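Local coordinates for protein probable uracil-DNA glycosylase (Acanthamoeba polyphaga mimivirus, PDB 5X55) that is probably a viral uracil-DNA glycosylase, a member of the superfamily built round a parallel beta sheet, at residues A[100-108]-A[205-215]; A[180-188]-A[282-293]. All blocks are in the same frame, centred on the assembly; numbering follows the deposited sequence.

Contact 1: A[100-108]-A[205-215]; sequences EYILIDANN and MGCSFSVPLNC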
loop_
_atom_site.group_PDB
_atom_site.type_symbol
_atom_site.label_atom_id
_atom_site.label_comp_id
_atom_site.label_asym_id
_atom_site.label_seq_id
_atom_site.Cartn_x
_atom_site.Cartn_y
_atom_site.Cartn_z
ATOM N N GLU A 100 3.855 14.831 9.628
ATOM C CA GLU A 100 3.891 14.168 10.921
ATOM C C GLU A 100 3.383 12.735 10.825
ATOM O O GLU A 100 3.841 11.872 11.581
ATOM C CB GLU A 100 3.105 14.971 11.948
ATOM C CG GLU A 100 3.902 16.155 12.472
ATOM C CD GLU A 100 3.127 17.009 13.459
ATOM O OE1 GLU A 100 2.129 17.637 13.054
ATOM O OE2 GLU A 100 3.514 17.042 14.645
ATOM N N TYR A 101 2.480 12.459 9.878
ATOM C CA TYR A 101 1.973 11.115 9.625
ATOM C C TYR A 101 2.849 10.324 8.665
ATOM O O TYR A 101 2.990 9.107 8.822
ATOM C CB TYR A 101 0.557 11.164 9.039
ATOM C CG TYR A 101 -0.491 11.787 9.928
ATOM C CD1 TYR A 101 -1.104 11.053 10.931
ATOM C CD2 TYR A 101 -0.890 13.103 9.741
ATOM C CE1 TYR A 101 -2.065 11.614 11.743
ATOM C CE2 TYR A 101 -1.860 13.676 10.541
ATOM C CZ TYR A 101 -2.448 12.926 11.542
ATOM O OH TYR A 101 -3.410 13.501 12.347
ATOM N N ILE A 102 3.403 10.963 7.638
ATOM C CA ILE A 102 4.021 10.159 6.593
ATOM C C ILE A 102 5.534 10.092 6.799
ATOM O O ILE A 102 6.167 9.088 6.451
ATOM C CB ILE A 102 3.644 10.669 5.182
ATOM C CG1 ILE A 102 3.998 9.619 4.128
ATOM C CG2 ILE A 102 4.305 11.990 4.845
ATOM C CD1 ILE A 102 3.125 8.381 4.187
ATOM N N LEU A 103 6.128 11.132 7.382
ATOM C CA LEU A 103 7.572 11.139 7.622
ATOM C C LEU A 103 7.832 10.817 9.092
ATOM O O LEU A 103 8.042 11.696 9.926
ATOM C CB LEU A 103 8.184 12.474 7.219
ATOM C CG LEU A 103 9.704 12.438 7.334
ATOM C CD1 LEU A 103 10.250 11.538 6.250
ATOM C CD2 LEU A 103 10.323 13.822 7.269
ATOM N N ILE A 104 7.855 9.522 9.398
ATOM C CA ILE A 104 7.807 9.022 10.768
ATOM C C ILE A 104 9.209 8.675 11.257
ATOM O O ILE A 104 9.995 8.042 10.540
ATOM C CB ILE A 104 6.880 7.795 10.840
ATOM C CG1 ILE A 104 5.447 8.202 10.552
ATOM C CG2 ILE A 104 6.973 7.097 12.193
ATOM C CD1 ILE A 104 4.566 7.008 10.378
ATOM N N ASP A 105 9.509 9.052 12.495
ATOM C CA ASP A 105 10.770 8.713 13.145
ATOM C C ASP A 105 10.495 7.703 14.253
ATOM O O ASP A 105 9.739 7.995 15.192
ATOM C CB ASP A 105 11.436 9.969 13.702
ATOM C CG ASP A 105 12.726 9.677 14.451
ATOM O OD1 ASP A 105 13.306 8.573 14.317
ATOM O OD2 ASP A 105 13.177 10.587 15.175
ATOM N N ALA A 106 11.100 6.513 14.140
ATOM C CA ALA A 106 10.886 5.486 15.165
ATOM C C ALA A 106 11.363 5.945 16.546
ATOM O O ALA A 106 10.789 5.539 17.560
ATOM C CB ALA A 106 11.575 4.182 14.764
ATOM N N ASN A 107 12.393 6.798 16.611
ATOM C CA ASN A 107 12.854 7.334 17.888
ATOM C C ASN A 107 11.923 8.396 18.470
ATOM O O ASN A 107 12.120 8.795 19.618
ATOM C CB ASN A 107 14.246 7.940 17.740
ATOM C CG ASN A 107 15.295 6.920 17.322
ATOM O OD1 ASN A 107 15.229 5.748 17.684
ATOM N ND2 ASN A 107 16.263 7.369 16.545
ATOM N N ASN A 108 10.928 8.872 17.717
ATOM C CA ASN A 108 10.026 9.919 18.186
ATOM C C ASN A 108 8.597 9.578 17.755
ATOM O O ASN A 108 7.925 10.302 17.013
ATOM C CB ASN A 108 10.486 11.282 17.676
ATOM C CG ASN A 108 11.679 11.804 18.444
ATOM O OD1 ASN A 108 11.521 12.479 19.462
ATOM N ND2 ASN A 108 12.884 11.471 17.982
ATOM N N MET A 205 3.354 1.135 8.785
ATOM C CA MET A 205 3.007 2.547 8.896
ATOM C C MET A 205 1.872 2.942 7.949
ATOM O O MET A 205 1.687 4.120 7.670
ATOM C CB MET A 205 4.242 3.419 8.648
ATOM C CG MET A 205 4.895 3.255 7.274
ATOM S SD MET A 205 6.182 4.513 7.100
ATOM C CE MET A 205 5.171 5.935 6.664
ATOM N N GLY A 206 1.078 1.986 7.479
ATOM C CA GLY A 206 -0.076 2.322 6.676
ATOM C C GLY A 206 0.228 2.588 5.226
ATOM O O GLY A 206 -0.625 3.133 4.520
ATOM N N CYS A 207 1.431 2.251 4.779
ATOM C CA CYS A 207 1.861 2.341 3.394
ATOM C C CYS A 207 2.493 1.018 3.028
ATOM O O CYS A 207 3.200 0.428 3.853
ATOM C CB CYS A 207 2.899 3.438 3.189
ATOM S SG CYS A 207 2.396 4.965 3.845
ATOM N N SER A 208 2.283 0.567 1.797
ATOM C CA SER A 208 2.997 -0.628 1.372
ATOM C C SER A 208 4.486 -0.319 1.234
ATOM O O SER A 208 4.880 0.794 0.861
ATOM C CB SER A 208 2.417 -1.195 0.065
ATOM O OG SER A 208 2.403 -0.261 -0.996
ATOM N N PHE A 209 5.304 -1.296 1.633
ATOM C CA PHE A 209 6.761 -1.318 1.511
ATOM C C PHE A 209 7.509 -0.330 2.414
ATOM O O PHE A 209 8.645 -0.608 2.796
ATOM C CB PHE A 209 7.150 -1.142 0.041
ATOM C CG PHE A 209 6.684 -2.285 -0.814
ATOM C CD1 PHE A 209 7.374 -3.497 -0.794
ATOM C CD2 PHE A 209 5.518 -2.182 -1.576
ATOM C CE1 PHE A 209 6.939 -4.575 -1.554
ATOM C CE2 PHE A 209 5.067 -3.265 -2.324
ATOM C CZ PHE A 209 5.781 -4.463 -2.315
ATOM N N SER A 210 6.884 0.767 2.824
ATOM C CA SER A 210 7.586 1.786 3.591
ATOM C C SER A 210 7.683 1.432 5.080
ATOM O O SER A 210 6.829 0.730 5.635
ATOM C CB SER A 210 6.889 3.139 3.416
ATOM O OG SER A 210 7.563 4.130 4.164
ATOM N N VAL A 211 8.745 1.926 5.720
ATOM C CA VAL A 211 8.946 1.818 7.168
ATOM C C VAL A 211 9.414 3.164 7.714
ATOM O O VAL A 211 9.996 3.979 6.985
ATOM C CB VAL A 211 9.973 0.716 7.536
ATOM C CG1 VAL A 211 9.445 -0.673 7.181
ATOM C CG2 VAL A 211 11.334 0.977 6.889
ATOM N N PRO A 212 9.200 3.409 9.017
ATOM C CA PRO A 212 9.665 4.663 9.624
ATOM C C PRO A 212 11.164 4.837 9.498
ATOM O O PRO A 212 11.920 3.869 9.342
ATOM C CB PRO A 212 9.262 4.522 11.096
ATOM C CG PRO A 212 8.109 3.572 11.073
ATOM C CD PRO A 212 8.455 2.586 9.988
ATOM N N LEU A 213 11.584 6.100 9.574
ATOM C CA LEU A 213 12.999 6.427 9.697
ATOM C C LEU A 213 13.598 5.738 10.920
ATOM O O LEU A 213 12.914 5.503 11.916
ATOM C CB LEU A 213 13.180 7.940 9.826
ATOM C CG LEU A 213 12.694 8.795 8.658
ATOM C CD1 LEU A 213 12.622 10.250 9.075
ATOM C CD2 LEU A 213 13.601 8.625 7.455
ATOM N N ASN A 214 14.893 5.424 10.838
ATOM C CA ASN A 214 15.628 4.765 11.918
ATOM C C ASN A 214 15.067 3.378 12.233
ATOM O O ASN A 214 15.122 2.922 13.379
ATOM C CB ASN A 214 15.655 5.629 13.184
ATOM C CG ASN A 214 16.462 6.893 13.004
ATOM O OD1 ASN A 214 17.568 6.863 12.457
ATOM N ND2 ASN A 214 15.913 8.018 13.458
ATOM N N CYS A 215 14.491 2.718 11.232
ATOM C CA CYS A 215 14.183 1.292 11.214
ATOM C C CYS A 215 15.073 0.610 10.188
ATOM O O CYS A 215 15.557 1.251 9.249
ATOM C CB CYS A 215 12.715 1.011 10.841
ATOM S SG CYS A 215 11.450 1.493 12.037
#

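Contact 2: A[180-188]-A[282-293]; sequences PGKIKVVIL and YLTDNYDDLIFV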
loop_
_atom_site.group_PDB
_atom_site.type_symbol
_atom_site.label_atom_id
_atom_site.label_comp_id
_atom_site.label_asym_id
_atom_site.label_seq_id
_atom_site.Cartn_x
_atom_site.Cartn_y
_atom_site.Cartn_z
ATOM N N PRO A 180 -7.941 11.119 -3.912
ATOM C CA PRO A 180 -7.993 10.218 -5.080
ATOM C C PRO A 180 -7.652 10.906 -6.391
ATOM O O PRO A 180 -7.022 10.292 -7.264
ATOM C CB PRO A 180 -9.440 9.700 -5.072
ATOM C CG PRO A 180 -10.203 10.615 -4.183
ATOM C CD PRO A 180 -9.231 11.229 -3.209
ATOM N N GLY A 181 -8.025 12.177 -6.545
ATOM C CA GLY A 181 -7.742 12.908 -7.770
ATOM C C GLY A 181 -6.280 13.203 -8.004
ATOM O O GLY A 181 -5.921 13.665 -9.092
ATOM N N LYS A 182 -5.424 12.937 -7.024
ATOM C CA LYS A 182 -4.001 13.171 -7.168
ATOM C C LYS A 182 -3.205 11.890 -7.294
ATOM O O LYS A 182 -1.984 11.948 -7.429
ATOM C CB LYS A 182 -3.510 13.997 -5.978
ATOM C CG LYS A 182 -4.296 15.296 -5.848
ATOM C CD LYS A 182 -3.819 16.278 -6.909
ATOM C CE LYS A 182 -2.627 17.066 -6.425
ATOM N NZ LYS A 182 -1.435 17.013 -7.339
ATOM N N ILE A 183 -3.862 10.738 -7.263
ATOM C CA ILE A 183 -3.177 9.478 -7.491
ATOM C C ILE A 183 -2.708 9.410 -8.936
ATOM O O ILE A 183 -3.488 9.647 -9.866
ATOM C CB ILE A 183 -4.108 8.301 -7.162
ATOM C CG1 ILE A 183 -4.325 8.216 -5.652
ATOM C CG2 ILE A 183 -3.558 7.003 -7.730
ATOM C CD1 ILE A 183 -5.614 7.541 -5.263
ATOM N N LYS A 184 -1.430 9.071 -9.133
ATOM C CA LYS A 184 -0.906 8.746 -10.459
ATOM C C LYS A 184 -0.523 7.284 -10.631
ATOM O O LYS A 184 -0.640 6.761 -11.732
ATOM C CB LYS A 184 0.319 9.601 -10.774
ATOM C CG LYS A 184 0.066 11.072 -10.647
ATOM C CD LYS A 184 1.305 11.752 -10.118
ATOM C CE LYS A 184 1.956 12.621 -11.148
ATOM N NZ LYS A 184 2.920 13.571 -10.467
ATOM N N VAL A 185 -0.039 6.634 -9.578
ATOM C CA VAL A 185 0.461 5.268 -9.618
ATOM C C VAL A 185 -0.074 4.574 -8.381
ATOM O O VAL A 185 -0.082 5.164 -7.295
ATOM C CB VAL A 185 2.006 5.219 -9.635
ATOM C CG1 VAL A 185 2.498 3.790 -9.784
ATOM C CG2 VAL A 185 2.565 6.106 -10.724
ATOM N N VAL A 186 -0.564 3.345 -8.552
ATOM C CA VAL A 186 -1.063 2.516 -7.458
ATOM C C VAL A 186 -0.119 1.331 -7.343
ATOM O O VAL A 186 0.015 0.554 -8.298
ATOM C CB VAL A 186 -2.500 2.038 -7.712
ATOM C CG1 VAL A 186 -2.953 1.117 -6.574
ATOM C CG2 VAL A 186 -3.451 3.228 -7.895
ATOM N N ILE A 187 0.554 1.205 -6.198
ATOM C CA ILE A 187 1.445 0.076 -5.916
ATOM C C ILE A 187 0.859 -0.722 -4.752
ATOM O O ILE A 187 0.902 -0.283 -3.594
ATOM C CB ILE A 187 2.883 0.522 -5.605
ATOM C CG1 ILE A 187 3.366 1.558 -6.629
ATOM C CG2 ILE A 187 3.822 -0.704 -5.579
ATOM C CD1 ILE A 187 4.849 1.815 -6.590
ATOM N N LEU A 188 0.353 -1.910 -5.048
ATOM C CA LEU A 188 -0.238 -2.759 -4.022
ATOM C C LEU A 188 0.807 -3.601 -3.302
ATOM O O LEU A 188 1.635 -4.265 -3.932
ATOM C CB LEU A 188 -1.280 -3.667 -4.640
ATOM C CG LEU A 188 -2.516 -2.849 -4.965
ATOM C CD1 LEU A 188 -3.251 -3.543 -6.082
ATOM C CD2 LEU A 188 -3.368 -2.707 -3.708
ATOM N N TYR A 282 -13.580 1.996 -7.073
ATOM C CA TYR A 282 -13.823 3.428 -6.990
ATOM C C TYR A 282 -12.813 4.199 -7.829
ATOM O O TYR A 282 -13.176 5.125 -8.573
ATOM C CB TYR A 282 -13.771 3.878 -5.529
ATOM C CG TYR A 282 -13.985 5.360 -5.369
ATOM C CD1 TYR A 282 -15.274 5.893 -5.291
ATOM C CD2 TYR A 282 -12.910 6.234 -5.316
ATOM C CE1 TYR A 282 -15.476 7.259 -5.152
ATOM C CE2 TYR A 282 -13.103 7.602 -5.181
ATOM C CZ TYR A 282 -14.382 8.106 -5.102
ATOM O OH TYR A 282 -14.579 9.464 -4.960
ATOM N N LEU A 283 -11.530 3.833 -7.721
ATOM C CA LEU A 283 -10.511 4.588 -8.452
ATOM C C LEU A 283 -10.664 4.400 -9.960
ATOM O O LEU A 283 -10.656 5.376 -10.719
ATOM C CB LEU A 283 -9.104 4.187 -7.989
ATOM C CG LEU A 283 -8.720 4.536 -6.548
ATOM C CD1 LEU A 283 -7.363 3.940 -6.220
ATOM C CD2 LEU A 283 -8.697 6.033 -6.338
ATOM N N THR A 284 -10.828 3.149 -10.413
ATOM C CA THR A 284 -10.937 2.902 -11.848
ATOM C C THR A 284 -12.263 3.381 -12.435
ATOM O O THR A 284 -12.341 3.627 -13.642
ATOM C CB THR A 284 -10.762 1.414 -12.151
ATOM O OG1 THR A 284 -11.814 0.671 -11.515
ATOM C CG2 THR A 284 -9.408 0.932 -11.637
ATOM N N ASP A 285 -13.306 3.518 -11.626
ATOM C CA ASP A 285 -14.550 4.045 -12.159
ATOM C C ASP A 285 -14.532 5.564 -12.234
ATOM O O ASP A 285 -15.167 6.142 -13.124
ATOM C CB ASP A 285 -15.743 3.595 -11.316
ATOM C CG ASP A 285 -15.930 2.073 -11.308
ATOM O OD1 ASP A 285 -15.219 1.353 -12.069
ATOM O OD2 ASP A 285 -16.790 1.600 -10.522
ATOM N N ASN A 286 -13.830 6.243 -11.325
ATOM C CA ASN A 286 -13.950 7.694 -11.332
ATOM C C ASN A 286 -12.758 8.418 -11.942
ATOM O O ASN A 286 -12.840 9.629 -12.146
ATOM C CB ASN A 286 -14.212 8.201 -9.918
ATOM C CG ASN A 286 -15.610 7.866 -9.462
ATOM O OD1 ASN A 286 -15.823 6.923 -8.690
ATOM N ND2 ASN A 286 -16.589 8.611 -9.974
ATOM N N TYR A 287 -11.677 7.718 -12.272
ATOM C CA TYR A 287 -10.471 8.362 -12.771
ATOM C C TYR A 287 -9.916 7.601 -13.964
ATOM O O TYR A 287 -10.246 6.433 -14.202
ATOM C CB TYR A 287 -9.405 8.486 -11.662
ATOM C CG TYR A 287 -9.924 9.313 -10.518
ATOM C CD1 TYR A 287 -9.900 10.703 -10.577
ATOM C CD2 TYR A 287 -10.504 8.716 -9.418
ATOM C CE1 TYR A 287 -10.412 11.469 -9.547
ATOM C CE2 TYR A 287 -11.022 9.477 -8.387
ATOM C CZ TYR A 287 -10.974 10.852 -8.468
ATOM O OH TYR A 287 -11.478 11.624 -7.465
ATOM N N ASP A 288 -9.057 8.276 -14.714
ATOM C CA ASP A 288 -8.601 7.686 -15.951
ATOM C C ASP A 288 -7.093 7.646 -16.033
ATOM O O ASP A 288 -6.389 8.486 -15.448
ATOM C CB ASP A 288 -9.185 8.417 -17.140
ATOM C CG ASP A 288 -10.689 8.178 -17.276
ATOM O OD1 ASP A 288 -11.386 9.032 -17.873
ATOM O OD2 ASP A 288 -11.178 7.140 -16.784
ATOM N N ASP A 289 -6.614 6.617 -16.737
ATOM C CA ASP A 289 -5.211 6.544 -17.098
ATOM C C ASP A 289 -4.320 6.528 -15.851
ATOM O O ASP A 289 -3.312 7.242 -15.765
ATOM C CB ASP A 289 -4.857 7.720 -18.010
ATOM C CG ASP A 289 -3.527 7.559 -18.673
ATOM O OD1 ASP A 289 -2.759 8.542 -18.651
ATOM O OD2 ASP A 289 -3.260 6.459 -19.207
ATOM N N LEU A 290 -4.732 5.764 -14.842
ATOM C CA LEU A 290 -3.853 5.506 -13.716
ATOM C C LEU A 290 -2.837 4.457 -14.127
ATOM O O LEU A 290 -3.030 3.722 -15.099
ATOM C CB LEU A 290 -4.637 5.020 -12.499
ATOM C CG LEU A 290 -5.777 5.920 -12.023
ATOM C CD1 LEU A 290 -6.424 5.348 -10.764
ATOM C CD2 LEU A 290 -5.309 7.341 -11.788
ATOM N N ILE A 291 -1.749 4.376 -13.374
ATOM C CA ILE A 291 -0.769 3.318 -13.569
ATOM C C ILE A 291 -0.856 2.352 -12.393
ATOM O O ILE A 291 -0.710 2.763 -11.235
ATOM C CB ILE A 291 0.646 3.883 -13.722
ATOM C CG1 ILE A 291 0.663 4.866 -14.895
ATOM C CG2 ILE A 291 1.630 2.730 -13.920
ATOM C CD1 ILE A 291 1.844 5.807 -14.904
ATOM N N PHE A 292 -1.096 1.074 -12.691
ATOM C CA PHE A 292 -1.129 0.005 -11.703
ATOM C C PHE A 292 0.124 -0.847 -11.850
ATOM O O PHE A 292 0.421 -1.352 -12.943
ATOM C CB PHE A 292 -2.386 -0.867 -11.859
ATOM C CG PHE A 292 -3.640 -0.213 -11.355
ATOM C CD1 PHE A 292 -4.333 0.688 -12.146
ATOM C CD2 PHE A 292 -4.114 -0.484 -10.068
ATOM C CE1 PHE A 292 -5.486 1.314 -11.683
ATOM C CE2 PHE A 292 -5.272 0.139 -9.580
ATOM C CZ PHE A 292 -5.959 1.048 -10.392
ATOM N N VAL A 293 0.856 -0.998 -10.750
ATOM C CA VAL A 293 2.076 -1.793 -10.693
ATOM C C VAL A 293 1.769 -3.053 -9.899
ATOM O O VAL A 293 1.412 -2.973 -8.716
ATOM C CB VAL A 293 3.222 -1.002 -10.052
ATOM C CG1 VAL A 293 4.443 -1.855 -9.952
ATOM C CG2 VAL A 293 3.500 0.237 -10.844
HETATM O O HOH W 1 -1.421 8.168 -13.962
HETATM O O HOH W 2 -1.040 -1.915 -7.872
HETATM O O HOH W 3 2.152 -4.309 -6.636
#

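Contact 1: A[100-108]-A[205-215]
Asp-105 and Asn-214 meet across the outer end of this contact, their carboxylate and amide planes turned 59° apart. ND2 of Asn-214 donates to OD1 of Asp-105 at 2.8 Å, with the acceptor close to the amide plane but the donor standing above the carboxylate plane. The backbone N of Asn-107 reaches the same OD1 from the opposite face, closing an Asx turn, while ND2 of Asn-108 holds OD2; three donors thus fix the rotation of the carboxylate. CG of Asp-105 lies anti to the backbone N (chi1 177°), which swings the group back toward Asn-214 although the CB bond leads away.

Between the two ends the backbones join in a single beta bridge, Asp-105 with Leu-213: N of Leu-213 donates to O of Ile-104 at 2.7 Å, and N of Ala-106 to O of Leu-213 at 3.0 Å. The bridge ties the stretch that follows helix 98-102 to the long loop between strand 185-189 and helix 219-230, where Pro-212 to Cys-215 form a type II turn.

Ile-104 spreads its two branches over the loop. CG2 lies alongside the Pro-212 ring, 3.6 Å from its CB, and CD1 slides past Met-205 in the opposite direction, 3.9 Å from its CE. The Met-205 chain bends at chi3 (-80°), bringing that methyl to 3.3 Å from the carbonyl O of Ile-102. Deeper still, CD1 of Ile-102 touches SG of Cys-207 at 3.5 Å, among side chains of helices 173-177 and 244-248.

Contact 2: A[180-188]-A[282-293]
Three backbone hydrogen bonds join Lys-184 and Val-186 to strand 291-295. N of Ile-291 donates to O of Lys-184 at 3.1 Å, N of Val-186 to O of Ile-291 at 2.7 Å, and N of Val-293 to O of Val-186 at 3.0 Å, the last nearly straight (174°). CA of Val-185 adds a CA-H...O contact to O of Ile-291.

Water extends this pairing at both ends. One molecule donates to O of Lys-184 and O of Asp-289. A second donates to O of Val-186 and O of Val-293 and weakly accepts from N of Leu-188, and a third links O of Val-293 to O of Leu-188.

The two strands are the central pair of the four-stranded parallel sheet of the UDG-like fold, flanked by 251-255 and 312-316.

Apolar contacts cover both faces. On the face of Val-185, Ile-291 and Val-293, CG1 of Val-185 meets CG2 of Val-293 at 3.8 Å, under helix 350-360. On the other, Val-186 lies side by side with Phe-292 and sets CG2 over one face of the ring, offset toward its rim. Before the strand, CD1 of Ile-183 meets CD2 of Leu-283 at 3.6 Å, the side chains crossing at about a right angle; CD1 of Leu-283 is also 4.3 Å from CG2 of Val-186, so helix 273-286 packs on this face.

Aromatic contacts involve the 3-10 segment 180-182. CG of Tyr-287 lies anti to the carbonyl carbon (chi1 -60°), putting the ring against Pro-180, whose carbonyl O sits over its centre. CB of Pro-180 is 3.7 Å from CE2 of Tyr-287 and also approaches the Tyr-282 ring at its edge, and CA of Gly-181 lies 3.5 Å from CE1 of Tyr-287.

Contact 2 is the buried one, pairing the middle strands of the sheet and packing a helix on it; contact 1 is only partly buried and joins the end of a short helix and the residues after it to a long loop. Both use backbone bonds, but contact 2 has a run of parallel pairing surrounded by apolar side chains, whereas contact 1 has an isolated bridge with a polar Asp-Asn bond at its exposed end. Their centres are about 23 Å apart, on opposite sides of the chain's centre, yet they meet where OG of Ser-208 probably bonds to O of Ile-187 at 3.0 Å, bringing the loop 205-215 against the strand of 180-188.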